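Local coordinates for protein peroxisomal acyl-coenzyme A oxidase 1 (Arabidopsis thaliana, PDB 1W07) that catalyses the FAD-dependent desaturation of long- and medium-chain acyl-CoAs to 2-trans-enoyl-CoAs in peroxisomes, passing the electrons to oxygen to give hydrogen peroxide, at residues 348-351 / 352-356; 590-593 / 594-597; 646-649 / 650-654. The protein carries 1 engineered substitution. All coordinates share one frame; numbering follows the deposited sequence.

Interaction 1. Residues 348-351 / 352-356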
loop_
_atom_site.group_PDB
_atom_site.type_symbol
_atom_site.label_atom_id
_atom_site.label_comp_id
_atom_site.label_asym_id
_atom_site.label_seq_id
_atom_site.Cartn_x
_atom_site.Cartn_y
_atom_site.Cartn_z
ATOM N N GLY B 348 20.410 11.154 4.012
ATOM C CA GLY B 348 20.229 12.072 2.903
ATOM C C GLY B 348 21.248 13.191 2.999
ATOM O O GLY B 348 21.737 13.693 1.981
ATOM N N GLU B 349 21.572 13.594 4.225
ATOM C CA GLU B 349 22.557 14.658 4.430
ATOM C C GLU B 349 23.903 14.159 3.921
ATOM O O GLU B 349 24.633 14.894 3.248
ATOM C CB GLU B 349 22.694 14.998 5.921
ATOM C CG GLU B 349 21.679 16.014 6.458
ATOM C CD GLU B 349 21.771 16.196 7.978
ATOM O OE1 GLU B 349 22.874 16.032 8.545
ATOM O OE2 GLU B 349 20.741 16.522 8.602
ATOM N N TRP B 350 24.228 12.911 4.265
ATOM C CA TRP B 350 25.487 12.300 3.858
ATOM C C TRP B 350 25.557 12.189 2.338
ATOM O O TRP B 350 26.587 12.491 1.738
ATOM C CB TRP B 350 25.630 10.911 4.486
ATOM C CG TRP B 350 26.858 10.183 4.025
ATOM C CD1 TRP B 350 28.146 10.402 4.435
ATOM C CD2 TRP B 350 26.926 9.153 3.032
ATOM N NE1 TRP B 350 29.010 9.572 3.753
ATOM C CE2 TRP B 350 28.289 8.795 2.887
ATOM C CE3 TRP B 350 25.969 8.496 2.247
ATOM C CZ2 TRP B 350 28.714 7.809 1.987
ATOM C CZ3 TRP B 350 26.396 7.513 1.346
ATOM C CH2 TRP B 350 27.753 7.181 1.228
ATOM N N LEU B 351 24.463 11.749 1.721
ATOM C CA LEU B 351 24.414 11.617 0.274
ATOM C C LEU B 351 24.665 12.950 -0.419
ATOM O O LEU B 351 25.140 12.992 -1.556
ATOM C CB LEU B 351 23.066 11.054 -0.167
ATOM C CG LEU B 351 22.999 9.540 -0.330
ATOM C CD1 LEU B 351 21.599 9.175 -0.797
ATOM C CD2 LEU B 351 24.063 9.053 -1.333
ATOM N N LYS B 352 24.331 14.042 0.253
ATOM C CA LYS B 352 24.565 15.355 -0.325
ATOM C C LYS B 352 26.079 15.574 -0.364
ATOM O O LYS B 352 26.641 15.949 -1.398
ATOM C CB LYS B 352 23.901 16.438 0.522
ATOM C CG LYS B 352 24.093 17.837 -0.028
ATOM C CD LYS B 352 23.396 18.046 -1.369
ATOM C CE LYS B 352 23.704 19.436 -1.911
ATOM N NZ LYS B 352 23.449 20.501 -0.894
ATOM N N TRP B 353 26.731 15.333 0.772
ATOM C CA TRP B 353 28.178 15.472 0.879
ATOM C C TRP B 353 28.834 14.608 -0.202
ATOM O O TRP B 353 29.798 15.023 -0.842
ATOM C CB TRP B 353 28.658 15.014 2.262
ATOM C CG TRP B 353 30.152 14.871 2.354
ATOM C CD1 TRP B 353 31.062 15.867 2.582
ATOM C CD2 TRP B 353 30.915 13.687 2.099
ATOM N NE1 TRP B 353 32.341 15.375 2.472
ATOM C CE2 TRP B 353 32.280 14.039 2.176
ATOM C CE3 TRP B 353 30.575 12.357 1.805
ATOM C CZ2 TRP B 353 33.308 13.112 1.972
ATOM C CZ3 TRP B 353 31.600 11.430 1.599
ATOM C CH2 TRP B 353 32.951 11.815 1.684
ATOM N N LEU B 354 28.301 13.407 -0.396
ATOM C CA LEU B 354 28.821 12.488 -1.397
ATOM C C LEU B 354 28.670 13.067 -2.799
ATOM O O LEU B 354 29.572 12.951 -3.635
ATOM C CB LEU B 354 28.083 11.154 -1.316
ATOM C CG LEU B 354 28.490 10.093 -2.338
ATOM C CD1 LEU B 354 29.977 9.820 -2.208
ATOM C CD2 LEU B 354 27.681 8.825 -2.112
ATOM N N TYR B 355 27.521 13.682 -3.060
ATOM C CA TYR B 355 27.268 14.278 -4.361
ATOM C C TYR B 355 28.384 15.243 -4.718
ATOM O O TYR B 355 28.955 15.171 -5.805
ATOM C CB TYR B 355 25.948 15.036 -4.362
ATOM C CG TYR B 355 25.838 15.993 -5.529
ATOM C CD1 TYR B 355 25.755 15.517 -6.833
ATOM C CD2 TYR B 355 25.843 17.371 -5.330
ATOM C CE1 TYR B 355 25.676 16.383 -7.914
ATOM C CE2 TYR B 355 25.769 18.260 -6.407
ATOM C CZ TYR B 355 25.685 17.752 -7.700
ATOM O OH TYR B 355 25.623 18.592 -8.787
ATOM N N THR B 356 28.681 16.156 -3.799
ATOM C CA THR B 356 29.739 17.143 -3.995
ATOM C C THR B 356 31.083 16.443 -4.204
ATOM O O THR B 356 31.720 16.601 -5.242
ATOM C CB THR B 356 29.871 18.055 -2.768
ATOM O OG1 THR B 356 28.585 18.579 -2.412
ATOM C CG2 THR B 356 30.809 19.204 -3.072
#
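Trp350 and Leu354 meet one turn apart on helix 328-363. CH2, at the far end of the indole of Trp350, lies 3.7 Å from CD2 of Leu354. The same methyl touches CD2 of Leu351, also at 3.7 Å. Leu351 and Leu354 run side by side and point the same way. One methyl of Leu354 thus fills the angle between an indole and a second leucine, and this is the tightly packed part of the contact. Leu351 and Leu354 are both buried.

The pyrrole side of Trp350 meets a looser neighbour. Its NE1 comes within 3.7 Å of CE3 of Trp353, and the five-membered ring of Trp350 stands 5.4 Å from the six-membered ring of Trp353, centre to centre. The planes differ by 32°, so the two indoles meet obliquely. Both have CG opposite the backbone N (chi1 176° for Trp350, 169° for Trp353), which swings them out on the same flank of the helix. Trp353 is exposed there. Lys352 is exposed as well, and its chain extends off the helix. Replacing Trp350 by an alanine would probably open a gap beside CD2 of Leu354 and leave the ring of Trp353 freer to turn.

Regular backbone bonds carry the helix through, among them Leu354 N to Trp350 O at 2.9 Å. The carboxylate of Glu349 turns elsewhere and makes a salt bridge with Lys538, while Lys534 makes a cation-pi contact with Trp350. Within the all-helical C-terminal half of the acyl-CoA oxidase fold, Leu351 is wedged between two helices: it packs on Gln286 and Val289 of helix 278-309 and on Thr377 and Leu380 of helix 370-398, where Leu380 also meets Trp350.

Interaction 2. Residues 590-593 / 594-597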
loop_
_atom_site.group_PDB
_atom_site.type_symbol
_atom_site.label_atom_id
_atom_site.label_comp_id
_atom_site.label_asym_id
_atom_site.label_seq_id
_atom_site.Cartn_x
_atom_site.Cartn_y
_atom_site.Cartn_z
ATOM N N ARG B 590 11.916 -2.745 23.099
ATOM C CA ARG B 590 10.695 -2.485 23.873
ATOM C C ARG B 590 10.895 -1.277 24.803
ATOM O O ARG B 590 10.087 -0.335 24.833
ATOM C CB ARG B 590 10.357 -3.717 24.711
ATOM C CG ARG B 590 8.873 -3.954 24.924
ATOM C CD ARG B 590 8.625 -4.885 26.102
ATOM N NE ARG B 590 9.561 -6.010 26.120
ATOM C CZ ARG B 590 9.572 -6.993 25.226
ATOM N NH1 ARG B 590 8.693 -7.001 24.230
ATOM N NH2 ARG B 590 10.479 -7.956 25.313
ATOM N N SER B 591 11.980 -1.313 25.567
ATOM C CA SER B 591 12.309 -0.238 26.475
ATOM C C SER B 591 12.453 1.094 25.734
ATOM O O SER B 591 12.005 2.128 26.229
ATOM C CB SER B 591 13.597 -0.567 27.220
ATOM O OG SER B 591 14.096 0.594 27.864
ATOM N N LEU B 592 13.077 1.079 24.556
ATOM C CA LEU B 592 13.255 2.308 23.769
ATOM C C LEU B 592 11.902 2.868 23.334
ATOM O O LEU B 592 11.733 4.082 23.212
ATOM C CB LEU B 592 14.144 2.048 22.539
ATOM C CG LEU B 592 15.626 1.750 22.815
ATOM C CD1 LEU B 592 16.320 1.343 21.534
ATOM C CD2 LEU B 592 16.304 2.970 23.396
ATOM N N TYR B 593 10.932 1.994 23.091
ATOM C CA TYR B 593 9.610 2.470 22.707
ATOM C C TYR B 593 9.024 3.263 23.887
ATOM O O TYR B 593 8.548 4.396 23.720
ATOM C CB TYR B 593 8.692 1.299 22.365
ATOM C CG TYR B 593 9.021 0.585 21.054
ATOM C CD1 TYR B 593 9.712 1.224 20.025
ATOM C CD2 TYR B 593 8.570 -0.712 20.822
ATOM C CE1 TYR B 593 9.948 0.582 18.782
ATOM C CE2 TYR B 593 8.788 -1.366 19.598
ATOM C CZ TYR B 593 9.474 -0.714 18.582
ATOM O OH TYR B 593 9.660 -1.370 17.374
ATOM N N THR B 594 9.064 2.664 25.076
ATOM C CA THR B 594 8.560 3.300 26.289
ATOM C C THR B 594 9.243 4.635 26.539
ATOM O O THR B 594 8.624 5.563 27.045
ATOM C CB THR B 594 8.773 2.384 27.495
ATOM O OG1 THR B 594 8.022 1.182 27.290
ATOM C CG2 THR B 594 8.321 3.065 28.810
ATOM N N GLN B 595 10.522 4.733 26.189
ATOM C CA GLN B 595 11.245 5.981 26.384
ATOM C C GLN B 595 10.842 7.036 25.358
ATOM O O GLN B 595 10.778 8.228 25.665
ATOM C CB GLN B 595 12.752 5.739 26.306
ATOM C CG GLN B 595 13.294 4.994 27.504
ATOM C CD GLN B 595 14.726 4.544 27.325
ATOM O OE1 GLN B 595 15.621 5.355 27.100
ATOM N NE2 GLN B 595 14.949 3.239 27.427
ATOM N N VAL B 596 10.559 6.605 24.135
ATOM C CA VAL B 596 10.182 7.538 23.079
ATOM C C VAL B 596 8.736 7.992 23.182
ATOM O O VAL B 596 8.399 9.103 22.762
ATOM C CB VAL B 596 10.450 6.911 21.688
ATOM C CG1 VAL B 596 9.767 7.726 20.577
ATOM C CG2 VAL B 596 11.944 6.859 21.462
ATOM N N ARG B 597 7.888 7.138 23.749
ATOM C CA ARG B 597 6.458 7.432 23.898
ATOM C C ARG B 597 6.094 8.855 24.317
ATOM O O ARG B 597 5.284 9.512 23.657
ATOM C CB ARG B 597 5.823 6.439 24.876
ATOM C CG ARG B 597 4.438 6.854 25.427
ATOM C CD ARG B 597 3.398 7.011 24.339
ATOM N NE ARG B 597 2.125 7.483 24.893
ATOM C CZ ARG B 597 1.760 8.759 24.953
ATOM N NH1 ARG B 597 2.562 9.709 24.482
ATOM N NH2 ARG B 597 0.588 9.082 25.474
#
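Gln595 reaches back one turn to Ser591, near the C-terminal end of helix 579-596. Its NE2 gives a hydrogen bond to Ser591 OG at 2.8 Å. The hydroxyl oxygen lies in the plane of the amide, only 1° out of it, but the N-H is bent, with an angle of 132° at the hydrogen. The same NE2 makes a weak bond to Ser591 O at 3.4 Å. The side chain of Gln595 is extended beyond CG and runs along the helix surface, its CG 3.4 Å from Ser591 O. Ser591 meets it with OG opposite its own backbone N (chi1 166°), beside the carbonyl carbon. Hydroxyl and carbonyl oxygen are then both near one amide nitrogen.

Tyr593 faces helix 328-363, packing on Gln331 and Pro336 and bonding through OH to Asn332. Leu592 and Gln595 face helix 548-566 at Asn554. Arg597 pairs with Asp326 and Glu10, and Arg590 with Asp518 of the second subunit.

Ser591 O also accepts the backbone N of Gln595 at 3.0 Å, in the usual pattern of an alpha helix. That carbonyl therefore serves two N-H groups of one residue, one of them weakly. The chemistry is uncharged and local: Gln595 holds the preceding turn through both its side-chain amide and its backbone N-H, which probably limits rotation of the serine hydroxyl.

Interaction 3. Residues 646-649 / 650-654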
loop_
_atom_site.group_PDB
_atom_site.type_symbol
_atom_site.label_atom_id
_atom_site.label_comp_id
_atom_site.label_asym_id
_atom_site.label_seq_id
_atom_site.Cartn_x
_atom_site.Cartn_y
_atom_site.Cartn_z
ATOM N N GLY B 646 -31.075 11.163 -8.517
ATOM C CA GLY B 646 -31.182 9.801 -8.997
ATOM C C GLY B 646 -32.227 9.081 -8.163
ATOM O O GLY B 646 -32.675 7.983 -8.495
ATOM N N TYR B 647 -32.608 9.708 -7.059
ATOM C CA TYR B 647 -33.613 9.156 -6.158
ATOM C C TYR B 647 -34.932 8.879 -6.888
ATOM O O TYR B 647 -35.482 7.776 -6.803
ATOM C CB TYR B 647 -33.867 10.137 -5.019
ATOM C CG TYR B 647 -35.258 10.052 -4.432
ATOM C CD1 TYR B 647 -35.645 8.965 -3.654
ATOM C CD2 TYR B 647 -36.191 11.053 -4.676
ATOM C CE1 TYR B 647 -36.929 8.875 -3.131
ATOM C CE2 TYR B 647 -37.477 10.982 -4.160
ATOM C CZ TYR B 647 -37.841 9.881 -3.390
ATOM O OH TYR B 647 -39.121 9.770 -2.902
ATOM N N GLN B 648 -35.424 9.890 -7.602
ATOM C CA GLN B 648 -36.679 9.804 -8.346
ATOM C C GLN B 648 -36.700 8.706 -9.397
ATOM O O GLN B 648 -37.716 8.040 -9.588
ATOM C CB GLN B 648 -37.000 11.148 -9.013
ATOM C CG GLN B 648 -37.209 12.304 -8.038
ATOM C CD GLN B 648 -35.903 12.887 -7.521
ATOM O OE1 GLN B 648 -35.896 13.692 -6.588
ATOM N NE2 GLN B 648 -34.796 12.492 -8.130
ATOM N N GLU B 649 -35.575 8.510 -10.074
ATOM C CA GLU B 649 -35.487 7.498 -11.115
ATOM C C GLU B 649 -35.064 6.110 -10.644
ATOM O O GLU B 649 -35.589 5.105 -11.124
ATOM C CB GLU B 649 -34.503 7.928 -12.209
ATOM C CG GLU B 649 -34.499 9.407 -12.549
ATOM C CD GLU B 649 -33.569 10.218 -11.663
ATOM O OE1 GLU B 649 -33.838 10.339 -10.449
ATOM O OE2 GLU B 649 -32.562 10.740 -12.189
ATOM N N TYR B 650 -34.127 6.047 -9.704
ATOM C CA TYR B 650 -33.605 4.750 -9.286
ATOM C C TYR B 650 -33.903 4.257 -7.878
ATOM O O TYR B 650 -33.625 3.095 -7.559
ATOM C CB TYR B 650 -32.097 4.738 -9.539
ATOM C CG TYR B 650 -31.735 5.291 -10.909
ATOM C CD1 TYR B 650 -30.898 6.397 -11.036
ATOM C CD2 TYR B 650 -32.254 4.724 -12.074
ATOM C CE1 TYR B 650 -30.585 6.932 -12.286
ATOM C CE2 TYR B 650 -31.956 5.249 -13.337
ATOM C CZ TYR B 650 -31.111 6.353 -13.434
ATOM O OH TYR B 650 -30.760 6.856 -14.662
ATOM N N LEU B 651 -34.462 5.116 -7.034
ATOM C CA LEU B 651 -34.791 4.706 -5.672
ATOM C C LEU B 651 -36.298 4.616 -5.436
ATOM O O LEU B 651 -36.788 3.608 -4.918
ATOM C CB LEU B 651 -34.165 5.668 -4.652
ATOM C CG LEU B 651 -32.637 5.580 -4.507
ATOM C CD1 LEU B 651 -32.109 6.661 -3.560
ATOM C CD2 LEU B 651 -32.284 4.188 -4.002
ATOM N N ARG B 652 -37.034 5.657 -5.819
ATOM C CA ARG B 652 -38.480 5.666 -5.615
ATOM C C ARG B 652 -39.170 4.477 -6.282
ATOM O O ARG B 652 -40.014 3.828 -5.673
ATOM C CB ARG B 652 -39.099 6.975 -6.129
ATOM C CG ARG B 652 -40.456 7.295 -5.494
ATOM C CD ARG B 652 -41.290 8.265 -6.338
ATOM N NE ARG B 652 -40.736 9.613 -6.386
ATOM C CZ ARG B 652 -40.981 10.486 -7.363
ATOM N NH1 ARG B 652 -41.776 10.156 -8.375
ATOM N NH2 ARG B 652 -40.413 11.686 -7.342
ATOM N N PRO B 653 -38.826 4.183 -7.549
ATOM C CA PRO B 653 -39.440 3.060 -8.264
ATOM C C PRO B 653 -39.247 1.718 -7.562
ATOM O O PRO B 653 -40.118 0.851 -7.603
ATOM C CB PRO B 653 -38.742 3.101 -9.622
ATOM C CG PRO B 653 -38.502 4.571 -9.813
ATOM C CD PRO B 653 -37.977 4.970 -8.459
ATOM N N VAL B 654 -38.097 1.554 -6.920
ATOM C CA VAL B 654 -37.781 0.315 -6.213
ATOM C C VAL B 654 -38.632 0.204 -4.951
ATOM O O VAL B 654 -39.242 -0.837 -4.684
ATOM C CB VAL B 654 -36.279 0.267 -5.812
ATOM C CG1 VAL B 654 -36.002 -0.956 -4.952
ATOM C CG2 VAL B 654 -35.408 0.237 -7.064
#
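Tyr647 sits against Leu651 and Arg652 on the short helix 647-655. Its ring crosses Leu651 at about a right angle, with CD1 3.7 Å from Leu651 CB. Toward its OH the ring crosses Arg652 at a slant: Tyr647 OH is 3.8 Å from Arg652 CG, and the oxygen lies at the edge of the guanidinium, near its plane. Ring and guanidinium are turned 69° apart. Arg652 has CG opposite the backbone N and bends at chi3 (-68°), which folds the guanidinium back over the first turn. There its NH2 comes 3.3 Å from Gln648 CG, and Gln648 CB lies over one guanidinium face.

Tyr650 makes the third large contact. CB of Glu649 stands 3.7 Å above the centre of its ring, almost on the ring normal, as a CH-pi contact with its own neighbour in sequence. Tyr650 CD1 also nears the backbone of Gly646, the N-cap residue, whose positive phi suits glycine because a CB would jam against the preceding carbonyl oxygen.

The backbone changes turn width here. Gly646 O takes Tyr650 N at 2.7 Å, but Tyr647 O takes two donors, Leu651 N at 2.9 Å and Arg652 N at 2.8 Å. The second is a pi-type bond and the straighter of the two, at 167°. Pro653 has no N-H to give, and the helix is kinked at Pro653 and Val654; Pro653 CG lies 3.2 Å from Glu649 O.

This C-terminal helix reaches far from the body of its own chain and lies on the second subunit. Tyr647 stacks on His214 of that subunit, and Leu651 packs on its Val182. Tyr650 meets Arg67, in helix 58-78 of the second subunit.

The three contacts follow one another along the chain without touching. Interaction 1 is in the C-alpha1 domain, interactions 2 and 3 in the C-terminal acyl-CoA oxidase family region. Centres of interactions 1 and 2 are 31 Å apart; interaction 3 is 62 Å from the first and 56 Å from the second. In interaction 1 the side chain of Leu351 is about 12 Å from that of Glu424, the probable proton acceptor. Interaction 2 is near the cofactor: the side chain of Arg597 is about 12 Å from FAD, and that of Tyr593 about 8 Å from that of FAD-binding Arg333. Interaction 3 is remote from both. Interactions 2 and 3 touch the second subunit.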